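Local structure of 50S ribosomal protein L10 (Thermotoga maritima, 1ZAV) at residues 39-44 and 53-58; 31-36 and 102-107; 25-30 and 76-81; 156-159 and 164-167. The protein forms part of the ribosomal stalk, binding large-subunit rRNA and L7/L12 dimers, and probably has a central role in the ribosome's interaction with GTP-bound translation factors. All coordinates share one frame; numbering follows the deposited sequence.

Contact 1 of 4, residues 39-44 and 53-58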
loop_
_atom_site.group_PDB
_atom_site.type_symbol
_atom_site.label_atom_id
_atom_site.label_comp_id
_atom_site.label_asym_id
_atom_site.label_seq_id
_atom_site.Cartn_x
_atom_site.Cartn_y
_atom_site.Cartn_z
ATOM N N THR A 39 -19.471 7.860 -31.185
ATOM C CA THR A 39 -20.611 8.449 -30.487
ATOM C C THR A 39 -20.809 7.807 -29.112
ATOM O O THR A 39 -21.006 8.507 -28.120
ATOM C CB THR A 39 -21.911 8.323 -31.327
ATOM O OG1 THR A 39 -21.779 9.092 -32.528
ATOM C CG2 THR A 39 -23.111 8.849 -30.549
ATOM N N GLU A 40 -20.728 6.481 -29.048
ATOM C CA GLU A 40 -20.896 5.777 -27.778
ATOM C C GLU A 40 -19.795 6.103 -26.762
ATOM O O GLU A 40 -20.077 6.332 -25.585
ATOM C CB GLU A 40 -20.956 4.264 -28.013
ATOM C CG GLU A 40 -21.085 3.442 -26.736
ATOM C CD GLU A 40 -22.357 3.752 -25.962
ATOM O OE1 GLU A 40 -22.560 4.923 -25.573
ATOM O OE2 GLU A 40 -23.159 2.820 -25.738
ATOM N N LEU A 41 -18.542 6.126 -27.203
ATOM C CA LEU A 41 -17.448 6.452 -26.294
ATOM C C LEU A 41 -17.630 7.875 -25.765
ATOM O O LEU A 41 -17.461 8.130 -24.573
ATOM C CB LEU A 41 -16.093 6.330 -27.003
ATOM C CG LEU A 41 -14.821 6.770 -26.261
ATOM C CD1 LEU A 41 -14.647 6.047 -24.915
ATOM C CD2 LEU A 41 -13.631 6.485 -27.159
ATOM N N ARG A 42 -17.974 8.801 -26.655
ATOM C CA ARG A 42 -18.165 10.189 -26.243
ATOM C C ARG A 42 -19.311 10.325 -25.261
ATOM O O ARG A 42 -19.264 11.152 -24.355
ATOM C CB ARG A 42 -18.410 11.082 -27.459
ATOM C CG ARG A 42 -17.135 11.410 -28.209
ATOM C CD ARG A 42 -17.412 12.212 -29.458
ATOM N NE ARG A 42 -16.165 12.633 -30.092
ATOM C CZ ARG A 42 -16.077 13.132 -31.319
ATOM N NH1 ARG A 42 -17.169 13.278 -32.067
ATOM N NH2 ARG A 42 -14.890 13.492 -31.796
ATOM N N SER A 43 -20.342 9.505 -25.445
ATOM C CA SER A 43 -21.495 9.533 -24.557
ATOM C C SER A 43 -21.096 9.023 -23.174
ATOM O O SER A 43 -21.487 9.602 -22.161
ATOM C CB SER A 43 -22.621 8.669 -25.128
ATOM O OG SER A 43 -23.048 9.164 -26.393
ATOM N N ARG A 44 -20.312 7.944 -23.132
ATOM C CA ARG A 44 -19.868 7.393 -21.854
ATOM C C ARG A 44 -19.000 8.413 -21.128
ATOM O O ARG A 44 -19.057 8.537 -19.902
ATOM C CB ARG A 44 -19.087 6.088 -22.061
ATOM C CG ARG A 44 -19.930 4.912 -22.593
ATOM C CD ARG A 44 -19.144 3.595 -22.578
ATOM N NE ARG A 44 -19.787 2.541 -23.373
ATOM C CZ ARG A 44 -19.319 1.302 -23.502
ATOM N NH1 ARG A 44 -18.203 0.943 -22.882
ATOM N NH2 ARG A 44 -19.953 0.423 -24.266
ATOM N N ALA A 53 -14.268 16.526 -20.649
ATOM C CA ALA A 53 -13.412 15.575 -21.342
ATOM C C ALA A 53 -13.785 15.558 -22.813
ATOM O O ALA A 53 -14.952 15.753 -23.171
ATOM C CB ALA A 53 -13.577 14.177 -20.737
ATOM N N ARG A 54 -12.790 15.322 -23.661
ATOM C CA ARG A 54 -12.996 15.265 -25.101
ATOM C C ARG A 54 -12.213 14.111 -25.697
ATOM O O ARG A 54 -11.177 13.735 -25.163
ATOM C CB ARG A 54 -12.512 16.565 -25.756
ATOM C CG ARG A 54 -13.352 17.768 -25.421
ATOM C CD ARG A 54 -14.762 17.547 -25.932
ATOM N NE ARG A 54 -15.689 18.568 -25.470
ATOM C CZ ARG A 54 -15.613 19.851 -25.797
ATOM N NH1 ARG A 54 -14.640 20.277 -26.598
ATOM N NH2 ARG A 54 -16.519 20.702 -25.333
ATOM N N PHE A 55 -12.728 13.541 -26.784
ATOM C CA PHE A 55 -12.046 12.469 -27.501
ATOM C C PHE A 55 -12.124 12.860 -28.969
ATOM O O PHE A 55 -13.199 12.819 -29.572
ATOM C CB PHE A 55 -12.724 11.098 -27.310
ATOM C CG PHE A 55 -11.944 9.962 -27.921
ATOM C CD1 PHE A 55 -10.703 9.596 -27.395
ATOM C CD2 PHE A 55 -12.414 9.298 -29.054
ATOM C CE1 PHE A 55 -9.938 8.587 -27.991
ATOM C CE2 PHE A 55 -11.660 8.288 -29.660
ATOM C CZ PHE A 55 -10.413 7.931 -29.126
ATOM N N ARG A 56 -10.987 13.244 -29.542
ATOM C CA ARG A 56 -10.949 13.660 -30.938
ATOM C C ARG A 56 -9.778 13.076 -31.722
ATOM O O ARG A 56 -8.663 12.972 -31.210
ATOM C CB ARG A 56 -10.865 15.186 -31.036
ATOM C CG ARG A 56 -12.016 15.946 -30.409
ATOM C CD ARG A 56 -11.982 17.413 -30.841
ATOM N NE ARG A 56 -10.791 18.117 -30.367
ATOM C CZ ARG A 56 -10.469 19.363 -30.714
ATOM N NH1 ARG A 56 -11.249 20.046 -31.545
ATOM N NH2 ARG A 56 -9.377 19.935 -30.223
ATOM N N VAL A 57 -10.047 12.688 -32.965
ATOM C CA VAL A 57 -9.003 12.165 -33.837
ATOM C C VAL A 57 -8.303 13.419 -34.336
ATOM O O VAL A 57 -8.950 14.321 -34.871
ATOM C CB VAL A 57 -9.586 11.406 -35.045
ATOM C CG1 VAL A 57 -8.466 11.052 -36.023
ATOM C CG2 VAL A 57 -10.293 10.136 -34.571
ATOM N N VAL A 58 -6.990 13.487 -34.144
ATOM C CA VAL A 58 -6.234 14.661 -34.565
ATOM C C VAL A 58 -4.950 14.304 -35.304
ATOM O O VAL A 58 -4.173 13.453 -34.866
ATOM C CB VAL A 58 -5.872 15.551 -33.355
ATOM C CG1 VAL A 58 -5.147 16.812 -33.831
ATOM C CG2 VAL A 58 -7.129 15.918 -32.588
#
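R42 reaches out from the helix and clasps the carbonyl oxygen of F55 side-on. Its NE lies 3.0 Å from F55 O and its NH2 lies 2.9 Å from the same F55 O, a fork of two hydrogen bonds on one acceptor. F55 O sits in the plane of the guanidinium, at its edge, and the N-H...O angles of 145° at NE and 151° at NH2 fit such a shared grip. The two bonds together should hinder rotation of the guanidinium. NH2 also lies 4.0 Å from R56 CG, an aliphatic part of a chain whose own charge stays apart, since R56 NE is 6.3 Å from R42 NH2. The R42 chain is extended from CG to NE, which lets an exposed residue whose CB does not aim at the strand still touch it.

Beside this polar clasp is a buried apolar one. L41 CD2 stands over one face of the F55 ring, displaced toward the rim and 3.6 Å from F55 CD2, in a CH-pi contact. L38 and L45 of the same helix also touch F55, while the ring of F30 meets it edge-to-face.

In the second shell, R54, R56 and V58 form backbone bonds to strand 83-88, which turns the intervening F55 carbonyl toward the other side, where R42 takes it up. The segment axes run 161° apart and approach to 8.7 Å. This is a helix packed nearly antiparallel on the strand that follows it, the outermost strand, within this chain, of the antiparallel beta sheet of an alpha/beta domain.

Contact 2 of 4, residues 31-36 and 102-107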
loop_
_atom_site.group_PDB
_atom_site.type_symbol
_atom_site.label_atom_id
_atom_site.label_comp_id
_atom_site.label_asym_id
_atom_site.label_seq_id
_atom_site.Cartn_x
_atom_site.Cartn_y
_atom_site.Cartn_z
ATOM N N LEU A 31 -8.377 3.694 -35.331
ATOM C CA LEU A 31 -8.601 3.234 -36.698
ATOM C C LEU A 31 -9.570 2.056 -36.712
ATOM O O LEU A 31 -9.528 1.207 -35.827
ATOM C CB LEU A 31 -7.274 2.804 -37.334
ATOM C CG LEU A 31 -6.212 3.892 -37.521
ATOM C CD1 LEU A 31 -4.894 3.262 -37.934
ATOM C CD2 LEU A 31 -6.683 4.881 -38.571
ATOM N N GLY A 32 -10.449 2.016 -37.707
ATOM C CA GLY A 32 -11.388 0.909 -37.810
ATOM C C GLY A 32 -12.688 1.049 -37.047
ATOM O O GLY A 32 -13.675 0.388 -37.378
ATOM N N PHE A 33 -12.688 1.885 -36.014
ATOM C CA PHE A 33 -13.889 2.121 -35.221
ATOM C C PHE A 33 -14.873 2.933 -36.061
ATOM O O PHE A 33 -14.472 3.725 -36.919
ATOM C CB PHE A 33 -13.541 2.888 -33.943
ATOM C CG PHE A 33 -12.895 2.047 -32.878
ATOM C CD1 PHE A 33 -13.673 1.366 -31.949
ATOM C CD2 PHE A 33 -11.511 1.945 -32.795
ATOM C CE1 PHE A 33 -13.080 0.602 -30.946
ATOM C CE2 PHE A 33 -10.911 1.183 -31.798
ATOM C CZ PHE A 33 -11.697 0.510 -30.871
ATOM N N THR A 34 -16.159 2.737 -35.805
ATOM C CA THR A 34 -17.210 3.430 -36.537
ATOM C C THR A 34 -17.651 4.706 -35.829
ATOM O O THR A 34 -17.277 4.955 -34.680
ATOM C CB THR A 34 -18.438 2.530 -36.680
ATOM O OG1 THR A 34 -18.924 2.196 -35.375
ATOM C CG2 THR A 34 -18.076 1.252 -37.411
ATOM N N VAL A 35 -18.445 5.517 -36.528
ATOM C CA VAL A 35 -18.957 6.752 -35.948
ATOM C C VAL A 35 -19.845 6.375 -34.766
ATOM O O VAL A 35 -19.895 7.083 -33.761
ATOM C CB VAL A 35 -19.797 7.567 -36.972
ATOM C CG1 VAL A 35 -20.355 8.817 -36.305
ATOM C CG2 VAL A 35 -18.938 7.956 -38.162
ATOM N N ALA A 36 -20.549 5.253 -34.895
ATOM C CA ALA A 36 -21.414 4.785 -33.825
ATOM C C ALA A 36 -20.563 4.572 -32.580
ATOM O O ALA A 36 -20.951 4.966 -31.485
ATOM C CB ALA A 36 -22.099 3.479 -34.229
ATOM N N ASN A 102 -12.219 0.251 -20.783
ATOM C CA ASN A 102 -13.343 -0.684 -20.840
ATOM C C ASN A 102 -14.102 -0.621 -22.168
ATOM O O ASN A 102 -14.805 -1.566 -22.534
ATOM C CB ASN A 102 -14.297 -0.421 -19.670
ATOM C CG ASN A 102 -13.692 -0.802 -18.325
ATOM O OD1 ASN A 102 -14.105 -0.298 -17.279
ATOM N ND2 ASN A 102 -12.709 -1.702 -18.348
ATOM N N PHE A 103 -13.966 0.487 -22.895
ATOM C CA PHE A 103 -14.643 0.618 -24.177
ATOM C C PHE A 103 -13.925 -0.257 -25.196
ATOM O O PHE A 103 -14.565 -1.000 -25.948
ATOM C CB PHE A 103 -14.633 2.076 -24.658
ATOM C CG PHE A 103 -15.322 2.283 -25.980
ATOM C CD1 PHE A 103 -16.708 2.373 -26.052
ATOM C CD2 PHE A 103 -14.584 2.380 -27.153
ATOM C CE1 PHE A 103 -17.349 2.553 -27.273
ATOM C CE2 PHE A 103 -15.207 2.556 -28.379
ATOM C CZ PHE A 103 -16.597 2.646 -28.442
ATOM N N TYR A 104 -12.597 -0.158 -25.226
ATOM C CA TYR A 104 -11.798 -0.954 -26.149
ATOM C C TYR A 104 -12.018 -2.433 -25.843
ATOM O O TYR A 104 -12.043 -3.263 -26.748
ATOM C CB TYR A 104 -10.309 -0.609 -26.020
ATOM C CG TYR A 104 -9.861 0.497 -26.954
ATOM C CD1 TYR A 104 -10.484 1.746 -26.939
ATOM C CD2 TYR A 104 -8.844 0.280 -27.884
ATOM C CE1 TYR A 104 -10.109 2.758 -27.839
ATOM C CE2 TYR A 104 -8.457 1.279 -28.782
ATOM C CZ TYR A 104 -9.098 2.513 -28.755
ATOM O OH TYR A 104 -8.736 3.491 -29.652
ATOM N N LYS A 105 -12.183 -2.748 -24.564
ATOM C CA LYS A 105 -12.418 -4.128 -24.147
ATOM C C LYS A 105 -13.772 -4.623 -24.638
ATOM O O LYS A 105 -13.874 -5.720 -25.190
ATOM C CB LYS A 105 -12.341 -4.250 -22.623
ATOM C CG LYS A 105 -10.942 -4.538 -22.104
ATOM C CD LYS A 105 -10.906 -4.589 -20.582
ATOM C CE LYS A 105 -11.863 -5.631 -20.023
ATOM N NZ LYS A 105 -11.850 -5.634 -18.532
ATOM N N ASP A 106 -14.807 -3.813 -24.439
ATOM C CA ASP A 106 -16.155 -4.166 -24.879
ATOM C C ASP A 106 -16.173 -4.393 -26.391
ATOM O O ASP A 106 -16.930 -5.219 -26.899
ATOM C CB ASP A 106 -17.140 -3.045 -24.534
ATOM C CG ASP A 106 -17.258 -2.805 -23.047
ATOM O OD1 ASP A 106 -17.967 -1.854 -22.655
ATOM O OD2 ASP A 106 -16.646 -3.563 -22.268
ATOM N N LYS A 107 -15.338 -3.648 -27.109
ATOM C CA LYS A 107 -15.269 -3.770 -28.558
ATOM C C LYS A 107 -14.276 -4.835 -28.992
ATOM O O LYS A 107 -14.099 -5.083 -30.184
ATOM C CB LYS A 107 -14.908 -2.418 -29.185
ATOM C CG LYS A 107 -16.121 -1.612 -29.621
ATOM C CD LYS A 107 -17.126 -1.468 -28.490
ATOM C CE LYS A 107 -18.487 -1.066 -29.020
ATOM N NZ LYS A 107 -19.508 -0.982 -27.939
#
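F33 leans its ring into the end of helix 94-106, where F103, Y104 and K107 receive it. From CB, the bond to CG lies anti to the carbonyl carbon (chi1 -76°), and the ring then reaches both aromatic residues, F103 by CD1 and CE1 and Y104 by CE2 and CZ. F33 CD1 approaches F103 CE2 at 4.1 Å. The next atom out, F33 CE1, serves two partners: it lies 3.9 Å from F103 CE2, and K107 CB comes near the plane of the ring, at its edge, 3.9 Å from the same F33 CE1. At the tip, F33 CZ is poised 3.8 Å above the centre of the Y104 ring. F33 CE2 lies 3.8 Å from Y104 CZ.

The F33 and Y104 planes are 48° apart with centroids 4.9 Å apart, an oblique pair that is neither a stack nor a T-shape. Beyond the two segments F30 stacks on F33.

K107 offers CB and CG, while the end of its chain leads away. F33 meets carbon almost throughout, the exception being the Y104 hydroxyl beside its CE2; that oxygen is engaged with D29 O, so the contact rests on dispersion and shape.

Contact 3 of 4, residues 25-30 and 76-81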
loop_
_atom_site.group_PDB
_atom_site.type_symbol
_atom_site.label_atom_id
_atom_site.label_comp_id
_atom_site.label_asym_id
_atom_site.label_seq_id
_atom_site.Cartn_x
_atom_site.Cartn_y
_atom_site.Cartn_z
ATOM N N ILE A 25 -3.849 13.510 -20.984
ATOM C CA ILE A 25 -3.711 13.497 -22.427
ATOM C C ILE A 25 -3.350 12.034 -22.688
ATOM O O ILE A 25 -2.283 11.577 -22.287
ATOM C CB ILE A 25 -2.551 14.408 -22.944
ATOM C CG1 ILE A 25 -2.842 15.876 -22.618
ATOM C CG2 ILE A 25 -2.409 14.259 -24.454
ATOM C CD1 ILE A 25 -1.692 16.841 -22.994
ATOM N N LEU A 26 -4.260 11.291 -23.306
ATOM C CA LEU A 26 -4.007 9.892 -23.617
ATOM C C LEU A 26 -4.139 9.703 -25.126
ATOM O O LEU A 26 -5.118 10.132 -25.746
ATOM C CB LEU A 26 -4.979 8.982 -22.841
ATOM C CG LEU A 26 -4.848 7.468 -23.053
ATOM C CD1 LEU A 26 -5.438 6.707 -21.876
ATOM C CD2 LEU A 26 -5.530 7.083 -24.349
ATOM N N PHE A 27 -3.134 9.065 -25.720
ATOM C CA PHE A 27 -3.108 8.851 -27.155
ATOM C C PHE A 27 -3.600 7.470 -27.512
ATOM O O PHE A 27 -3.086 6.481 -26.997
ATOM C CB PHE A 27 -1.688 9.045 -27.653
ATOM C CG PHE A 27 -1.126 10.393 -27.310
ATOM C CD1 PHE A 27 -1.392 11.496 -28.119
ATOM C CD2 PHE A 27 -0.345 10.564 -26.167
ATOM C CE1 PHE A 27 -0.883 12.763 -27.796
ATOM C CE2 PHE A 27 0.171 11.826 -25.832
ATOM C CZ PHE A 27 -0.102 12.924 -26.654
ATOM N N ALA A 28 -4.579 7.419 -28.411
ATOM C CA ALA A 28 -5.186 6.158 -28.835
ATOM C C ALA A 28 -5.290 5.953 -30.343
ATOM O O ALA A 28 -5.484 6.900 -31.111
ATOM C CB ALA A 28 -6.576 6.039 -28.222
ATOM N N ASP A 29 -5.163 4.694 -30.753
ATOM C CA ASP A 29 -5.304 4.299 -32.148
ATOM C C ASP A 29 -6.795 3.991 -32.256
ATOM O O ASP A 29 -7.269 3.037 -31.641
ATOM C CB ASP A 29 -4.494 3.028 -32.423
ATOM C CG ASP A 29 -4.756 2.448 -33.801
ATOM O OD1 ASP A 29 -5.766 2.818 -34.440
ATOM O OD2 ASP A 29 -3.954 1.600 -34.243
ATOM N N PHE A 30 -7.532 4.793 -33.017
ATOM C CA PHE A 30 -8.971 4.588 -33.153
ATOM C C PHE A 30 -9.366 4.149 -34.565
ATOM O O PHE A 30 -10.542 4.215 -34.950
ATOM C CB PHE A 30 -9.702 5.880 -32.770
ATOM C CG PHE A 30 -11.144 5.679 -32.380
ATOM C CD1 PHE A 30 -11.478 4.880 -31.288
ATOM C CD2 PHE A 30 -12.166 6.298 -33.099
ATOM C CE1 PHE A 30 -12.811 4.700 -30.909
ATOM C CE2 PHE A 30 -13.504 6.125 -32.729
ATOM C CZ PHE A 30 -13.826 5.323 -31.634
ATOM N N GLU A 76 6.774 12.045 -28.833
ATOM C CA GLU A 76 6.903 11.640 -30.233
ATOM C C GLU A 76 6.547 10.175 -30.503
ATOM O O GLU A 76 5.955 9.850 -31.537
ATOM C CB GLU A 76 8.326 11.913 -30.733
ATOM C CG GLU A 76 8.767 13.376 -30.671
ATOM C CD GLU A 76 9.185 13.830 -29.275
ATOM O OE1 GLU A 76 9.622 14.995 -29.137
ATOM O OE2 GLU A 76 9.084 13.037 -28.317
ATOM N N GLU A 77 6.913 9.295 -29.581
ATOM C CA GLU A 77 6.628 7.870 -29.735
ATOM C C GLU A 77 5.132 7.568 -29.717
ATOM O O GLU A 77 4.707 6.480 -30.106
ATOM C CB GLU A 77 7.321 7.065 -28.630
ATOM C CG GLU A 77 7.079 7.593 -27.230
ATOM C CD GLU A 77 7.453 6.585 -26.163
ATOM O OE1 GLU A 77 7.602 6.981 -24.990
ATOM O OE2 GLU A 77 7.587 5.388 -26.498
ATOM N N PHE A 78 4.340 8.538 -29.265
ATOM C CA PHE A 78 2.885 8.383 -29.190
ATOM C C PHE A 78 2.163 8.838 -30.459
ATOM O O PHE A 78 0.967 8.589 -30.610
ATOM C CB PHE A 78 2.326 9.195 -28.013
ATOM C CG PHE A 78 2.791 8.727 -26.658
ATOM C CD1 PHE A 78 3.140 9.652 -25.676
ATOM C CD2 PHE A 78 2.843 7.369 -26.347
ATOM C CE1 PHE A 78 3.536 9.235 -24.408
ATOM C CE2 PHE A 78 3.240 6.942 -25.074
ATOM C CZ PHE A 78 3.584 7.876 -24.104
ATOM N N LEU A 79 2.882 9.495 -31.367
ATOM C CA LEU A 79 2.263 10.024 -32.581
ATOM C C LEU A 79 2.574 9.290 -33.880
ATOM O O LEU A 79 2.548 9.888 -34.956
ATOM C CB LEU A 79 2.636 11.500 -32.740
ATOM C CG LEU A 79 2.370 12.378 -31.518
ATOM C CD1 LEU A 79 2.842 13.799 -31.809
ATOM C CD2 LEU A 79 0.883 12.353 -31.166
ATOM N N LYS A 80 2.853 7.999 -33.786
ATOM C CA LYS A 80 3.157 7.213 -34.971
ATOM C C LYS A 80 1.875 6.694 -35.611
ATOM O O LYS A 80 1.277 5.730 -35.135
ATOM C CB LYS A 80 4.082 6.045 -34.605
ATOM C CG LYS A 80 5.482 6.477 -34.172
ATOM C CD LYS A 80 6.202 7.221 -35.295
ATOM C CE LYS A 80 7.658 7.525 -34.947
ATOM N NZ LYS A 80 7.811 8.482 -33.816
ATOM N N GLY A 81 1.457 7.355 -36.689
ATOM C CA GLY A 81 0.251 6.961 -37.395
ATOM C C GLY A 81 -0.953 7.751 -36.920
ATOM O O GLY A 81 -0.847 8.493 -35.943
#
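F27 and F78 use the same first torsion, CG anti to the carbonyl carbon (chi1 -57° in F27), and each sends its CB toward the other segment. The result brings F78 CB over one face of the F27 ring, 3.5 Å from F27 CD2. Measured to the ring centroid the CB is 4.0 Å away and 30° off the normal, which fits a CH-pi contact. The F78 ring continues past the rim, its CD1 3.6 Å from F27 CD2. The two rings are inclined by just 18°, yet their centroids are 5.3 Å apart, and this slide means that they barely overlap. It is thus the methylene of F78, more than its ring face, that presses on F27.

L79 adds a methyl from another direction, with CD2 3.8 Å from F27 CE1 and oblique to the ring. An alanine in place of F27 is likely to open a gap, leaving F78 CB without the ring beneath it and L79 CD2 with one apolar neighbour fewer.

All three residues are buried. F27 belongs to strand 24-28, the middle strand of the sheet, and its backbone pairs with G116 of strand 114-119. Its side chain also touches L67 of helix 60-69 and T83 of strand 83-88. L79 packs on N60, L63 and N64 of that helix, so the loop carrying residues 76-81, on its way from helix 60-69 to strand 83-88, packs against both the middle of the sheet and helix 60-69.

Contact 4 of 4, residues 156-159 and 164-167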
loop_
_atom_site.group_PDB
_atom_site.type_symbol
_atom_site.label_atom_id
_atom_site.label_comp_id
_atom_site.label_asym_id
_atom_site.label_seq_id
_atom_site.Cartn_x
_atom_site.Cartn_y
_atom_site.Cartn_z
ATOM N N LEU A 156 4.102 -4.520 14.539
ATOM C CA LEU A 156 4.754 -4.742 15.833
ATOM C C LEU A 156 4.031 -5.844 16.623
ATOM O O LEU A 156 4.650 -6.772 17.140
ATOM C CB LEU A 156 4.750 -3.445 16.658
ATOM C CG LEU A 156 5.126 -3.566 18.145
ATOM C CD1 LEU A 156 6.571 -4.027 18.291
ATOM C CD2 LEU A 156 4.896 -2.247 18.856
ATOM N N VAL A 157 2.715 -5.725 16.717
ATOM C CA VAL A 157 1.908 -6.699 17.447
ATOM C C VAL A 157 2.032 -8.067 16.810
ATOM O O VAL A 157 2.183 -9.065 17.503
ATOM C CB VAL A 157 0.429 -6.264 17.482
ATOM C CG1 VAL A 157 -0.471 -7.405 18.015
ATOM C CG2 VAL A 157 0.294 -5.039 18.352
ATOM N N PHE A 158 1.985 -8.098 15.484
ATOM C CA PHE A 158 2.097 -9.336 14.732
ATOM C C PHE A 158 3.456 -9.996 14.962
ATOM O O PHE A 158 3.549 -11.209 15.162
ATOM C CB PHE A 158 1.918 -9.049 13.237
ATOM C CG PHE A 158 1.664 -10.279 12.410
ATOM C CD1 PHE A 158 0.429 -10.916 12.457
ATOM C CD2 PHE A 158 2.662 -10.808 11.603
ATOM C CE1 PHE A 158 0.189 -12.074 11.703
ATOM C CE2 PHE A 158 2.439 -11.959 10.848
ATOM C CZ PHE A 158 1.198 -12.595 10.898
ATOM N N ALA A 159 4.513 -9.194 14.946
ATOM C CA ALA A 159 5.863 -9.708 15.142
ATOM C C ALA A 159 6.103 -10.267 16.540
ATOM O O ALA A 159 6.715 -11.324 16.688
ATOM C CB ALA A 159 6.896 -8.606 14.829
ATOM N N LEU A 164 5.294 -16.397 19.799
ATOM C CA LEU A 164 4.523 -17.427 20.488
ATOM C C LEU A 164 3.921 -18.420 19.504
ATOM O O LEU A 164 3.828 -19.610 19.787
ATOM C CB LEU A 164 3.418 -16.776 21.303
ATOM C CG LEU A 164 3.953 -15.889 22.425
ATOM C CD1 LEU A 164 2.841 -15.043 23.004
ATOM C CD2 LEU A 164 4.587 -16.770 23.486
ATOM N N ARG A 165 3.517 -17.925 18.342
ATOM C CA ARG A 165 2.943 -18.790 17.322
ATOM C C ARG A 165 3.955 -19.793 16.773
ATOM O O ARG A 165 3.587 -20.915 16.428
ATOM C CB ARG A 165 2.352 -17.943 16.196
ATOM C CG ARG A 165 1.145 -17.145 16.652
ATOM C CD ARG A 165 0.405 -16.528 15.486
ATOM N NE ARG A 165 1.231 -15.550 14.792
ATOM C CZ ARG A 165 0.830 -14.320 14.492
ATOM N NH1 ARG A 165 1.650 -13.493 13.859
ATOM N NH2 ARG A 165 -0.389 -13.914 14.829
ATOM N N ASN A 166 5.227 -19.407 16.700
ATOM C CA ASN A 166 6.254 -20.317 16.200
ATOM C C ASN A 166 6.301 -21.602 17.033
ATOM O O ASN A 166 6.476 -22.692 16.487
ATOM C CB ASN A 166 7.627 -19.643 16.216
ATOM C CG ASN A 166 7.770 -18.575 15.144
ATOM O OD1 ASN A 166 8.695 -17.759 15.186
ATOM N ND2 ASN A 166 6.866 -18.582 14.172
ATOM N N LEU A 167 6.154 -21.473 18.351
ATOM C CA LEU A 167 6.169 -22.637 19.240
ATOM C C LEU A 167 5.004 -23.558 18.857
ATOM O O LEU A 167 5.172 -24.766 18.684
ATOM C CB LEU A 167 5.995 -22.204 20.700
ATOM C CG LEU A 167 6.453 -23.143 21.831
ATOM C CD1 LEU A 167 5.599 -22.895 23.072
ATOM C CD2 LEU A 167 6.368 -24.591 21.413
#
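F158 and R165 lie seven residues apart on helix 138-176, about two turns, and meet with their side chains crossing at about a right angle. The guanidinium comes over one face of the phenyl ring, its plane tilted 53° from that of the ring. It therefore enters with one nitrogen leading instead of lying flat: NH1 stands 2.9 Å above the F158 ring, over its centre. R165 CZ is farther back, 4.1 Å from the F158 ring centroid and 28° off the normal, and this defines a cation-pi contact. The approach is close, with NH1 3.0 Å from F158 CE1.

Torsions explain the meeting. F158 CG lies anti to the backbone N, while the bend of the R165 chain at chi3 (-64°) turns the guanidinium toward the ring, so that NH1 comes over it. A leucine in place of R165 would probably leave the ring face without its cation and the F158 side chain freer to turn.

The pair is at the surface, in the region that binds L7/L12 dimers; L156, A159, L164 and L167 pack instead on chains of another protein. The chemistry implies an attraction between a positive charge and the pi cloud of the phenyl ring, linking two successive stretches of one helix through their side chains.

How the contacts relate
Contacts 1, 2 and 3 form one cluster in the globular part of the chain. Contacts 1 and 2 share helix 35-49, and their centres are 11 Å apart; R44 NH1 makes a salt bridge to D106 OD1 at 2.8 Å. Contact 3 meets contact 1 through F30, whose CD1 lies 3.8 Å from F55 CE2. It meets contact 2 where Y104 OH approaches D29 O at 2.5 Å, a probable hydrogen bond, and along the chain the segments of contacts 2 and 3 alternate. Contact 4 stands apart on the long C-terminal helix, in the L7/L12-binding region: its centre is 52 to 55 Å from the others, and the nearest atoms, those of contact 2, are about 33 Å away.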